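Local coordinates for protein ribosome biogenesis GTPase A (Thermotoga maritima, PDB 3CNN) that binds GTP, probably hydrolyses it, and is probably required for a late step in assembly of the 50S ribosomal subunit, at residues Val26-Ala31 with Thr110-Ile115; Ile51-Val56 with Lys66-Phe71; Lys55-Asp60 with Thr80-Glu85. All coordinates share one frame; numbering follows the deposited sequence.

Interaction 1. Residues Val26-Ala31 with Thr110-Ile115; sequences VEVRDA and TGKSTI. With GTP (guanosine-5'-triphosphate), chain B.
With a chi1 of 63°, Thr110 sets OG1 between its own backbone N and carbonyl carbon, and from there the hydroxyl meets the strand residue Val28, donating a hydrogen bond of 2.8 Å from Thr110 OG1 to Val28 O. The donor lies above the carbonyl plane, about 50° out of it. Val28, in turn, holds CG1 anti to its backbone N, which carries that methyl to the P-loop backbone, 3.4 Å from Thr110 O. The same CG1 reaches Ile115 tip to tip, 3.9 Å from its CD1, while CB crosses the aliphatic start of Lys112 at a slant, 4.0 Å from Lys112 CG. The strand thus offers one valine and one carbonyl to the turn where loop becomes helix. This is the Walker A motif of a P-loop GTPase, a strand-loop-helix element whose helix begins just after Gly111, the N-cap residue. Successive backbone amides of Gly111, Lys112, Ser113 and Thr114 all point at the phosphates, the straightest running from Lys112 N to GTP O1B at 166°. The Lys112 chain folds back over the phosphates, and its NZ binds both O1B, at a distance modelled very short, and O1G of GTP, at 2.9 Å; Val107 O is a further partner of NZ. Hydroxyls follow the amides: Ser113 OG bonds to GTP O2B, and Thr114 OG1 to GTP O1A. On the far side of the strand, Arg29 NH2 makes a salt bridge to Glu27 OE2, 2.6 Å long, turned away from the nucleotide.

Interaction 2. Residues Ile51-Val56 with Lys66-Phe71; sequences ILLNKV and KWVEFF. With GTP (guanosine-5'-triphosphate), chain B.
In the beta-alpha-beta unit formed by strand 48-54, helix 61-73 and strand 78-80, helix residues Trp67, Val68 and Phe71 pack on Ile51 and Leu53 of the strand. The contact is wholly apolar across the two segments. Leu53 divides its two methyls: CD1 sits 4.1 Å from Trp67 CB and 4.3 Å from Val68 CG2, whereas CD2 turns to the Phe71 ring, 4.2 Å from CE2. With CG anti to its carbonyl carbon (chi1 -59°), Leu53 extends its fork between these helix residues. Ile51, two residues earlier on the same strand face, brings CD1 to the opposite rim atom of that ring, 4.1 Å from Phe71 CD1, on the same side of its plane. The axes of 51-54 and 66-71 run antiparallel at 174° and approach to 10.7 Å, as expected where a helix returns across a parallel sheet in a P-loop GTPase. Phe71 also touches Arg29 and Val78 on the neighbouring strands, and Phe70 CD2 lies over its other face. Trp67 contributes its CB here while the indole leads away, with NE1 hydrogen-bonded to Glu246 O. At the strand's C-terminal end, Asn54 ND2 is hydrogen-bonded to Thr110 O, and Lys55 CG lies 3.4 Å from GTP C6.

Interaction 3. Residues Lys55-Asp60 with Thr80-Glu85; sequences KVDIAD and TTHKGE. With GTP (guanosine-5'-triphosphate), chain B.
Asp57 and His82 meet within the guanine-recognition site of this circularly permuted G domain, where the Asn-Lys-Val-Asp motif begins at the end of strand 48-54 and runs into the following loop. The tight part lies at the N1/N2 edge of the base. Asp57 CB rests over one face of the His82 imidazole in a CH-pi contact, 4.1 Å from the ring centroid, and its carboxylate plane is inclined only 21° to the ring. A chi1 of 58° turns that carboxylate to guanine, where OD1 takes the N1 hydrogen of GTP at 2.9 Å and OD2 takes one from N2 at 3.0 Å. Lys83 N donates to GTP O6, nearly straight at 167°. Next to this, Val56 CG1 packs 3.6 Å from Thr80 CB, and its CG2 approaches His82 CD2; the Val56 N bond to Thr81 O is weak. The aliphatic parts of Lys55 and Lys83 sandwich the purine, and Lys55 NZ is hydrogen-bonded to Asn109 O. The looser, solvent side follows the type I beta turn from His82 to Glu85, where Gly84 is exposed. There a water bridges the two segments, weakly donating to Asp57 OD2 and sitting 2.7 Å from His82 ND1.

Overall arrangement
From the N terminus, strand 24-30 comes first, and interaction 1 closes the longest loop by joining it to the start of helix 112-120. Both other contacts lie wholly within that loop. Interactions 2 and 3 set out from overlapping segments that share Lys55 and Val56: interaction 2 closes on helix 61-73, interaction 3 on the end of strand 78-80 and the turn beyond, so the two loops overlap, interaction 2 closing first. Strands 24-30 and 48-54 are sheet neighbours, and Asn54 ND2 with Thr110 O links interaction 2 to the P-loop. Val68 and Thr80 bring helix and edge strand together. All three reach GTP, interaction 1 at its phosphates and interactions 2 and 3 at its base.

Interaction 1. Residues Val26-Ala31 with Thr110-Ile115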
loop_
_atom_site.group_PDB
_atom_site.type_symbol
_atom_site.label_atom_id
_atom_site.label_comp_id
_atom_site.label_asym_id
_atom_site.label_seq_id
_atom_site.Cartn_x
_atom_site.Cartn_y
_atom_site.Cartn_z
ATOM N N VAL A 26 5.928 8.475 9.746
ATOM C CA VAL A 26 6.263 7.635 8.592
ATOM C C VAL A 26 4.985 7.170 7.860
ATOM O O VAL A 26 4.163 6.413 8.391
ATOM C CB VAL A 26 7.189 6.457 8.978
ATOM C CG1 VAL A 26 7.561 5.656 7.762
ATOM C CG2 VAL A 26 8.465 6.992 9.636
ATOM N N GLU A 27 4.826 7.679 6.646
ATOM C CA GLU A 27 3.663 7.385 5.803
ATOM C C GLU A 27 4.029 6.206 4.911
ATOM O O GLU A 27 4.777 6.352 3.952
ATOM C CB GLU A 27 3.301 8.625 4.976
ATOM C CG GLU A 27 1.955 8.561 4.267
ATOM C CD GLU A 27 1.717 9.772 3.373
ATOM O OE1 GLU A 27 0.576 9.973 2.937
ATOM O OE2 GLU A 27 2.664 10.524 3.083
ATOM N N VAL A 28 3.526 5.029 5.274
ATOM C CA VAL A 28 3.787 3.803 4.550
ATOM C C VAL A 28 2.823 3.652 3.353
ATOM O O VAL A 28 1.603 3.405 3.523
ATOM C CB VAL A 28 3.651 2.592 5.476
ATOM C CG1 VAL A 28 3.966 1.300 4.720
ATOM C CG2 VAL A 28 4.534 2.763 6.736
ATOM N N ARG A 29 3.387 3.797 2.151
ATOM C CA ARG A 29 2.624 3.729 0.909
ATOM C C ARG A 29 3.014 2.471 0.177
ATOM O O ARG A 29 4.014 1.832 0.539
ATOM C CB ARG A 29 2.893 4.948 0.025
ATOM C CG ARG A 29 2.675 6.259 0.708
ATOM C CD ARG A 29 2.634 7.360 -0.284
ATOM N NE ARG A 29 2.509 8.634 0.395
ATOM C CZ ARG A 29 2.402 9.815 -0.205
ATOM N NH1 ARG A 29 2.372 9.892 -1.522
ATOM N NH2 ARG A 29 2.305 10.931 0.530
ATOM N N ASP A 30 2.229 2.109 -0.843
ATOM C CA ASP A 30 2.567 1.003 -1.719
ATOM C C ASP A 30 3.258 1.668 -2.905
ATOM O O ASP A 30 2.729 2.629 -3.459
ATOM C CB ASP A 30 1.301 0.217 -2.108
ATOM C CG ASP A 30 1.607 -1.150 -2.732
ATOM O OD1 ASP A 30 2.440 -1.226 -3.641
ATOM O OD2 ASP A 30 1.007 -2.172 -2.330
ATOM N N ALA A 31 4.467 1.218 -3.248
ATOM C CA ALA A 31 5.236 1.814 -4.375
ATOM C C ALA A 31 4.528 1.664 -5.715
ATOM O O ALA A 31 4.775 2.440 -6.649
ATOM C CB ALA A 31 6.666 1.218 -4.460
ATOM N N THR A 110 -0.821 -1.631 3.612
ATOM C CA THR A 110 0.440 -1.163 3.001
ATOM C C THR A 110 1.725 -1.724 3.636
ATOM O O THR A 110 2.846 -1.525 3.112
ATOM C CB THR A 110 0.478 0.357 2.897
ATOM O OG1 THR A 110 0.434 0.922 4.223
ATOM C CG2 THR A 110 -0.732 0.850 2.085
ATOM N N GLY A 111 1.557 -2.451 4.741
ATOM C CA GLY A 111 2.670 -3.160 5.376
ATOM C C GLY A 111 3.144 -2.521 6.671
ATOM O O GLY A 111 4.318 -2.641 7.030
ATOM N N LYS A 112 2.227 -1.854 7.374
ATOM C CA LYS A 112 2.554 -1.064 8.567
ATOM C C LYS A 112 2.971 -1.906 9.772
ATOM O O LYS A 112 3.910 -1.543 10.477
ATOM C CB LYS A 112 1.379 -0.176 8.952
ATOM C CG LYS A 112 1.020 0.853 7.906
ATOM C CD LYS A 112 -0.229 1.652 8.328
ATOM C CE LYS A 112 -1.475 0.794 8.484
ATOM N NZ LYS A 112 -1.893 0.220 7.190
ATOM N N SER A 113 2.263 -3.016 9.999
ATOM C CA SER A 113 2.593 -3.972 11.062
ATOM C C SER A 113 3.924 -4.659 10.802
ATOM O O SER A 113 4.746 -4.786 11.705
ATOM C CB SER A 113 1.499 -5.024 11.186
ATOM O OG SER A 113 0.276 -4.380 11.463
ATOM N N THR A 114 4.125 -5.106 9.567
ATOM C CA THR A 114 5.381 -5.733 9.150
ATOM C C THR A 114 6.569 -4.830 9.471
ATOM O O THR A 114 7.575 -5.294 10.012
ATOM C CB THR A 114 5.352 -6.070 7.648
ATOM O OG1 THR A 114 4.236 -6.923 7.390
ATOM C CG2 THR A 114 6.644 -6.779 7.197
ATOM N N ILE A 115 6.440 -3.542 9.159
ATOM C CA ILE A 115 7.506 -2.584 9.419
ATOM C C ILE A 115 7.747 -2.356 10.918
ATOM O O ILE A 115 8.891 -2.358 11.361
ATOM C CB ILE A 115 7.305 -1.274 8.632
ATOM C CG1 ILE A 115 7.656 -1.520 7.153
ATOM C CG2 ILE A 115 8.153 -0.155 9.221
ATOM C CD1 ILE A 115 7.069 -0.522 6.179
HETATM P PG GTP B . -3.593 -3.390 8.002
HETATM O O1G GTP B . -3.645 -1.866 8.141
HETATM O O2G GTP B . -4.817 -3.858 7.227
HETATM O O3G GTP B . -3.623 -4.097 9.351
HETATM O O3B GTP B . -2.272 -3.911 7.223
HETATM P PB GTP B . -0.776 -3.380 7.508
HETATM O O1B GTP B . -0.629 -1.974 6.971
HETATM O O2B GTP B . -0.431 -3.460 8.974
HETATM O O3A GTP B . 0.067 -4.345 6.573
HETATM P PA GTP B . 0.673 -5.780 6.873
HETATM O O1A GTP B . 2.090 -5.610 7.359
HETATM O O2A GTP B . -0.172 -6.677 7.730
HETATM O "O5'" GTP B . 0.785 -6.330 5.363
HETATM C "C5'" GTP B . -0.321 -6.843 4.653
HETATM C "C4'" GTP B . 0.215 -7.904 3.707
HETATM O "O4'" GTP B . 1.279 -7.364 2.951
HETATM C "C3'" GTP B . 0.789 -9.085 4.452
HETATM O "O3'" GTP B . 0.391 -10.262 3.780
HETATM C "C2'" GTP B . 2.286 -8.899 4.360
HETATM O "O2'" GTP B . 2.921 -10.151 4.339
HETATM C "C1'" GTP B . 2.442 -8.159 3.046
HETATM N N9 GTP B . 3.634 -7.280 2.935
HETATM C C8 GTP B . 4.049 -6.299 3.817
HETATM N N7 GTP B . 5.166 -5.733 3.317
HETATM C C5 GTP B . 5.484 -6.339 2.142
HETATM C C6 GTP B . 6.515 -6.145 1.225
HETATM O O6 GTP B . 7.382 -5.289 1.429
HETATM N N1 GTP B . 6.572 -6.926 0.079
HETATM C C2 GTP B . 5.603 -7.893 -0.142
HETATM N N2 GTP B . 5.648 -8.648 -1.232
HETATM N N3 GTP B . 4.579 -8.069 0.771
HETATM C C4 GTP B . 4.522 -7.309 1.892
#

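Interaction 2. Residues Ile51-Val56 with Lys66-Phe71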
loop_
_atom_site.group_PDB
_atom_site.type_symbol
_atom_site.label_atom_id
_atom_site.label_comp_id
_atom_site.label_asym_id
_atom_site.label_seq_id
_atom_site.Cartn_x
_atom_site.Cartn_y
_atom_site.Cartn_z
ATOM N N ILE A 51 8.025 9.882 3.489
ATOM C CA ILE A 51 7.255 9.007 2.593
ATOM C C ILE A 51 8.026 7.722 2.364
ATOM O O ILE A 51 9.125 7.725 1.803
ATOM C CB ILE A 51 6.843 9.666 1.244
ATOM C CG1 ILE A 51 5.833 10.803 1.494
ATOM C CG2 ILE A 51 6.224 8.610 0.298
ATOM C CD1 ILE A 51 5.765 11.846 0.402
ATOM N N LEU A 52 7.448 6.626 2.830
ATOM C CA LEU A 52 8.060 5.338 2.676
ATOM C C LEU A 52 7.315 4.584 1.567
ATOM O O LEU A 52 6.110 4.329 1.689
ATOM C CB LEU A 52 8.024 4.597 4.018
ATOM C CG LEU A 52 8.808 3.292 4.167
ATOM C CD1 LEU A 52 8.859 2.850 5.625
ATOM C CD2 LEU A 52 8.198 2.181 3.313
ATOM N N LEU A 53 8.024 4.289 0.469
ATOM C CA LEU A 53 7.474 3.508 -0.641
ATOM C C LEU A 53 7.750 2.033 -0.438
ATOM O O LEU A 53 8.830 1.533 -0.759
ATOM C CB LEU A 53 7.990 3.981 -1.993
ATOM C CG LEU A 53 7.691 5.437 -2.343
ATOM C CD1 LEU A 53 8.314 5.768 -3.666
ATOM C CD2 LEU A 53 6.177 5.729 -2.361
ATOM N N ASN A 54 6.749 1.342 0.098
ATOM C CA ASN A 54 6.897 -0.042 0.496
ATOM C C ASN A 54 6.630 -1.028 -0.658
ATOM O O ASN A 54 6.069 -0.655 -1.682
ATOM C CB ASN A 54 5.976 -0.317 1.690
ATOM C CG ASN A 54 6.442 -1.465 2.523
ATOM O OD1 ASN A 54 7.622 -1.728 2.599
ATOM N ND2 ASN A 54 5.518 -2.150 3.162
ATOM N N LYS A 55 7.074 -2.271 -0.475
ATOM C CA LYS A 55 6.792 -3.394 -1.367
ATOM C C LYS A 55 7.441 -3.230 -2.741
ATOM O O LYS A 55 6.819 -3.567 -3.758
ATOM C CB LYS A 55 5.276 -3.614 -1.521
ATOM C CG LYS A 55 4.519 -3.865 -0.229
ATOM C CD LYS A 55 3.080 -4.295 -0.522
ATOM C CE LYS A 55 2.322 -4.660 0.737
ATOM N NZ LYS A 55 0.853 -4.831 0.510
ATOM N N VAL A 56 8.672 -2.701 -2.784
ATOM C CA VAL A 56 9.324 -2.425 -4.074
ATOM C C VAL A 56 9.692 -3.740 -4.749
ATOM O O VAL A 56 9.983 -3.776 -5.960
ATOM C CB VAL A 56 10.568 -1.477 -3.975
ATOM C CG1 VAL A 56 10.170 -0.112 -3.434
ATOM C CG2 VAL A 56 11.703 -2.099 -3.160
ATOM N N LYS A 66 11.013 6.344 -10.860
ATOM C CA LYS A 66 10.401 7.559 -11.349
ATOM C C LYS A 66 9.577 8.251 -10.280
ATOM O O LYS A 66 9.526 9.480 -10.258
ATOM C CB LYS A 66 9.616 7.315 -12.644
ATOM C CG LYS A 66 10.490 7.464 -13.918
ATOM C CD LYS A 66 11.580 6.369 -14.026
ATOM C CE LYS A 66 12.921 6.903 -14.528
ATOM N NZ LYS A 66 13.638 7.737 -13.509
ATOM N N TRP A 67 8.958 7.470 -9.386
ATOM C CA TRP A 67 8.276 8.035 -8.213
ATOM C C TRP A 67 9.252 8.672 -7.219
ATOM O O TRP A 67 8.959 9.718 -6.642
ATOM C CB TRP A 67 7.388 7.002 -7.506
ATOM C CG TRP A 67 6.117 6.732 -8.223
ATOM C CD1 TRP A 67 5.798 5.604 -8.923
ATOM C CD2 TRP A 67 4.994 7.613 -8.348
ATOM N NE1 TRP A 67 4.543 5.718 -9.461
ATOM C CE2 TRP A 67 4.026 6.944 -9.128
ATOM C CE3 TRP A 67 4.711 8.908 -7.878
ATOM C CZ2 TRP A 67 2.796 7.514 -9.442
ATOM C CZ3 TRP A 67 3.494 9.478 -8.193
ATOM C CH2 TRP A 67 2.549 8.776 -8.972
ATOM N N VAL A 68 10.413 8.048 -7.036
ATOM C CA VAL A 68 11.459 8.615 -6.183
ATOM C C VAL A 68 11.854 10.011 -6.681
ATOM O O VAL A 68 11.838 10.964 -5.902
ATOM C CB VAL A 68 12.678 7.681 -6.041
ATOM C CG1 VAL A 68 13.815 8.368 -5.309
ATOM C CG2 VAL A 68 12.296 6.412 -5.282
ATOM N N GLU A 69 12.156 10.124 -7.977
ATOM C CA GLU A 69 12.578 11.385 -8.587
ATOM C C GLU A 69 11.502 12.438 -8.422
ATOM O O GLU A 69 11.796 13.591 -8.103
ATOM C CB GLU A 69 12.875 11.209 -10.084
ATOM C CG GLU A 69 13.829 10.080 -10.440
ATOM C CD GLU A 69 15.239 10.555 -10.722
ATOM O OE1 GLU A 69 15.417 11.360 -11.680
ATOM O OE2 GLU A 69 16.167 10.110 -9.996
ATOM N N PHE A 70 10.254 12.018 -8.636
ATOM C CA PHE A 70 9.092 12.887 -8.540
ATOM C C PHE A 70 8.937 13.500 -7.143
ATOM O O PHE A 70 8.758 14.712 -7.029
ATOM C CB PHE A 70 7.821 12.133 -8.966
ATOM C CG PHE A 70 6.544 12.894 -8.708
ATOM C CD1 PHE A 70 6.035 13.766 -9.658
ATOM C CD2 PHE A 70 5.852 12.737 -7.513
ATOM C CE1 PHE A 70 4.853 14.471 -9.420
ATOM C CE2 PHE A 70 4.679 13.444 -7.271
ATOM C CZ PHE A 70 4.183 14.311 -8.222
ATOM N N PHE A 71 8.994 12.671 -6.096
ATOM C CA PHE A 71 8.842 13.158 -4.715
ATOM C C PHE A 71 10.026 14.003 -4.278
ATOM O O PHE A 71 9.841 14.994 -3.578
ATOM C CB PHE A 71 8.599 12.015 -3.714
ATOM C CG PHE A 71 7.257 11.348 -3.874
ATOM C CD1 PHE A 71 6.079 12.064 -3.681
ATOM C CD2 PHE A 71 7.170 10.007 -4.235
ATOM C CE1 PHE A 71 4.834 11.444 -3.836
ATOM C CE2 PHE A 71 5.934 9.389 -4.393
ATOM C CZ PHE A 71 4.772 10.110 -4.187
HETATM P PG GTP B . -3.593 -3.390 8.002
HETATM O O1G GTP B . -3.645 -1.866 8.141
HETATM O O2G GTP B . -4.817 -3.858 7.227
HETATM O O3G GTP B . -3.623 -4.097 9.351
HETATM O O3B GTP B . -2.272 -3.911 7.223
HETATM P PB GTP B . -0.776 -3.380 7.508
HETATM O O1B GTP B . -0.629 -1.974 6.971
HETATM O O2B GTP B . -0.431 -3.460 8.974
HETATM O O3A GTP B . 0.067 -4.345 6.573
HETATM P PA GTP B . 0.673 -5.780 6.873
HETATM O O1A GTP B . 2.090 -5.610 7.359
HETATM O O2A GTP B . -0.172 -6.677 7.730
HETATM O "O5'" GTP B . 0.785 -6.330 5.363
HETATM C "C5'" GTP B . -0.321 -6.843 4.653
HETATM C "C4'" GTP B . 0.215 -7.904 3.707
HETATM O "O4'" GTP B . 1.279 -7.364 2.951
HETATM C "C3'" GTP B . 0.789 -9.085 4.452
HETATM O "O3'" GTP B . 0.391 -10.262 3.780
HETATM C "C2'" GTP B . 2.286 -8.899 4.360
HETATM O "O2'" GTP B . 2.921 -10.151 4.339
HETATM C "C1'" GTP B . 2.442 -8.159 3.046
HETATM N N9 GTP B . 3.634 -7.280 2.935
HETATM C C8 GTP B . 4.049 -6.299 3.817
HETATM N N7 GTP B . 5.166 -5.733 3.317
HETATM C C5 GTP B . 5.484 -6.339 2.142
HETATM C C6 GTP B . 6.515 -6.145 1.225
HETATM O O6 GTP B . 7.382 -5.289 1.429
HETATM N N1 GTP B . 6.572 -6.926 0.079
HETATM C C2 GTP B . 5.603 -7.893 -0.142
HETATM N N2 GTP B . 5.648 -8.648 -1.232
HETATM N N3 GTP B . 4.579 -8.069 0.771
HETATM C C4 GTP B . 4.522 -7.309 1.892
#

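Interaction 3. Residues Lys55-Asp60 with Thr80-Glu85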
loop_
_atom_site.group_PDB
_atom_site.type_symbol
_atom_site.label_atom_id
_atom_site.label_comp_id
_atom_site.label_asym_id
_atom_site.label_seq_id
_atom_site.Cartn_x
_atom_site.Cartn_y
_atom_site.Cartn_z
ATOM N N LYS A 55 7.074 -2.271 -0.475
ATOM C CA LYS A 55 6.792 -3.394 -1.367
ATOM C C LYS A 55 7.441 -3.230 -2.741
ATOM O O LYS A 55 6.819 -3.567 -3.758
ATOM C CB LYS A 55 5.276 -3.614 -1.521
ATOM C CG LYS A 55 4.519 -3.865 -0.229
ATOM C CD LYS A 55 3.080 -4.295 -0.522
ATOM C CE LYS A 55 2.322 -4.660 0.737
ATOM N NZ LYS A 55 0.853 -4.831 0.510
ATOM N N VAL A 56 8.672 -2.701 -2.784
ATOM C CA VAL A 56 9.324 -2.425 -4.074
ATOM C C VAL A 56 9.692 -3.740 -4.749
ATOM O O VAL A 56 9.983 -3.776 -5.960
ATOM C CB VAL A 56 10.568 -1.477 -3.975
ATOM C CG1 VAL A 56 10.170 -0.112 -3.434
ATOM C CG2 VAL A 56 11.703 -2.099 -3.160
ATOM N N ASP A 57 9.632 -4.817 -3.958
ATOM C CA ASP A 57 9.977 -6.151 -4.421
ATOM C C ASP A 57 8.956 -6.690 -5.428
ATOM O O ASP A 57 9.296 -7.505 -6.293
ATOM C CB ASP A 57 10.161 -7.117 -3.235
ATOM C CG ASP A 57 8.931 -7.219 -2.356
ATOM O OD1 ASP A 57 8.347 -6.166 -2.056
ATOM O OD2 ASP A 57 8.540 -8.350 -1.966
ATOM N N ILE A 58 7.712 -6.218 -5.319
ATOM C CA ILE A 58 6.641 -6.639 -6.222
ATOM C C ILE A 58 6.167 -5.499 -7.130
ATOM O O ILE A 58 5.114 -5.599 -7.763
ATOM C CB ILE A 58 5.461 -7.293 -5.451
ATOM C CG1 ILE A 58 4.857 -6.313 -4.422
ATOM C CG2 ILE A 58 5.918 -8.611 -4.803
ATOM C CD1 ILE A 58 3.607 -6.800 -3.766
ATOM N N ALA A 59 6.963 -4.431 -7.198
ATOM C CA ALA A 59 6.649 -3.249 -8.010
ATOM C C ALA A 59 7.554 -3.118 -9.225
ATOM O O ALA A 59 8.708 -3.541 -9.198
ATOM C CB ALA A 59 6.735 -1.979 -7.166
ATOM N N ASP A 60 7.036 -2.513 -10.290
ATOM C CA ASP A 60 7.865 -2.208 -11.452
ATOM C C ASP A 60 8.998 -1.225 -11.110
ATOM O O ASP A 60 8.761 -0.028 -10.892
ATOM C CB ASP A 60 7.036 -1.643 -12.603
ATOM C CG ASP A 60 7.904 -1.261 -13.779
ATOM O OD1 ASP A 60 8.076 -0.049 -14.037
ATOM O OD2 ASP A 60 8.477 -2.174 -14.409
ATOM N N THR A 80 12.539 4.063 -0.123
ATOM C CA THR A 80 11.927 2.831 -0.622
ATOM C C THR A 80 12.454 1.626 0.158
ATOM O O THR A 80 13.617 1.618 0.575
ATOM C CB THR A 80 12.208 2.586 -2.137
ATOM O OG1 THR A 80 13.568 2.183 -2.323
ATOM C CG2 THR A 80 11.908 3.831 -3.003
ATOM N N THR A 81 11.612 0.610 0.348
ATOM C CA THR A 81 12.003 -0.597 1.086
ATOM C C THR A 81 11.013 -1.725 0.836
ATOM O O THR A 81 10.078 -1.559 0.075
ATOM C CB THR A 81 12.133 -0.311 2.606
ATOM O OG1 THR A 81 12.635 -1.465 3.298
ATOM C CG2 THR A 81 10.793 0.115 3.197
ATOM N N HIS A 82 11.239 -2.869 1.480
ATOM C CA HIS A 82 10.345 -4.025 1.426
ATOM C C HIS A 82 10.650 -4.975 2.598
ATOM O O HIS A 82 11.698 -4.873 3.209
ATOM C CB HIS A 82 10.470 -4.750 0.076
ATOM C CG HIS A 82 11.820 -5.354 -0.171
ATOM N ND1 HIS A 82 12.095 -6.687 0.056
ATOM C CD2 HIS A 82 12.972 -4.806 -0.630
ATOM C CE1 HIS A 82 13.360 -6.928 -0.240
ATOM N NE2 HIS A 82 13.912 -5.806 -0.660
ATOM N N LYS A 83 9.709 -5.862 2.909
ATOM C CA LYS A 83 9.861 -6.959 3.882
ATOM C C LYS A 83 11.289 -7.494 4.043
ATOM O O LYS A 83 11.834 -7.497 5.146
ATOM C CB LYS A 83 8.991 -8.144 3.450
ATOM C CG LYS A 83 7.678 -8.278 4.151
ATOM C CD LYS A 83 7.226 -9.737 4.232
ATOM C CE LYS A 83 6.789 -10.333 2.884
ATOM N NZ LYS A 83 7.910 -10.822 2.000
ATOM N N GLY A 84 11.877 -7.951 2.934
ATOM C CA GLY A 84 13.171 -8.631 2.952
ATOM C C GLY A 84 14.381 -7.777 3.300
ATOM O O GLY A 84 15.457 -8.301 3.589
ATOM N N GLU A 85 14.208 -6.462 3.263
ATOM C CA GLU A 85 15.276 -5.530 3.564
ATOM C C GLU A 85 15.686 -5.669 5.029
ATOM O O GLU A 85 14.821 -5.709 5.909
ATOM C CB GLU A 85 14.804 -4.123 3.251
ATOM C CG GLU A 85 15.828 -3.066 3.369
ATOM C CD GLU A 85 15.770 -2.106 2.215
ATOM O OE1 GLU A 85 15.955 -2.567 1.071
ATOM O OE2 GLU A 85 15.546 -0.898 2.444
HETATM P PG GTP B . -3.593 -3.390 8.002
HETATM O O1G GTP B . -3.645 -1.866 8.141
HETATM O O2G GTP B . -4.817 -3.858 7.227
HETATM O O3G GTP B . -3.623 -4.097 9.351
HETATM O O3B GTP B . -2.272 -3.911 7.223
HETATM P PB GTP B . -0.776 -3.380 7.508
HETATM O O1B GTP B . -0.629 -1.974 6.971
HETATM O O2B GTP B . -0.431 -3.460 8.974
HETATM O O3A GTP B . 0.067 -4.345 6.573
HETATM P PA GTP B . 0.673 -5.780 6.873
HETATM O O1A GTP B . 2.090 -5.610 7.359
HETATM O O2A GTP B . -0.172 -6.677 7.730
HETATM O "O5'" GTP B . 0.785 -6.330 5.363
HETATM C "C5'" GTP B . -0.321 -6.843 4.653
HETATM C "C4'" GTP B . 0.215 -7.904 3.707
HETATM O "O4'" GTP B . 1.279 -7.364 2.951
HETATM C "C3'" GTP B . 0.789 -9.085 4.452
HETATM O "O3'" GTP B . 0.391 -10.262 3.780
HETATM C "C2'" GTP B . 2.286 -8.899 4.360
HETATM O "O2'" GTP B . 2.921 -10.151 4.339
HETATM C "C1'" GTP B . 2.442 -8.159 3.046
HETATM N N9 GTP B . 3.634 -7.280 2.935
HETATM C C8 GTP B . 4.049 -6.299 3.817
HETATM N N7 GTP B . 5.166 -5.733 3.317
HETATM C C5 GTP B . 5.484 -6.339 2.142
HETATM C C6 GTP B . 6.515 -6.145 1.225
HETATM O O6 GTP B . 7.382 -5.289 1.429
HETATM N N1 GTP B . 6.572 -6.926 0.079
HETATM C C2 GTP B . 5.603 -7.893 -0.142
HETATM N N2 GTP B . 5.648 -8.648 -1.232
HETATM N N3 GTP B . 4.579 -8.069 0.771
HETATM C C4 GTP B . 4.522 -7.309 1.892
HETATM O O HOH W 1 10.279 -8.695 0.151
#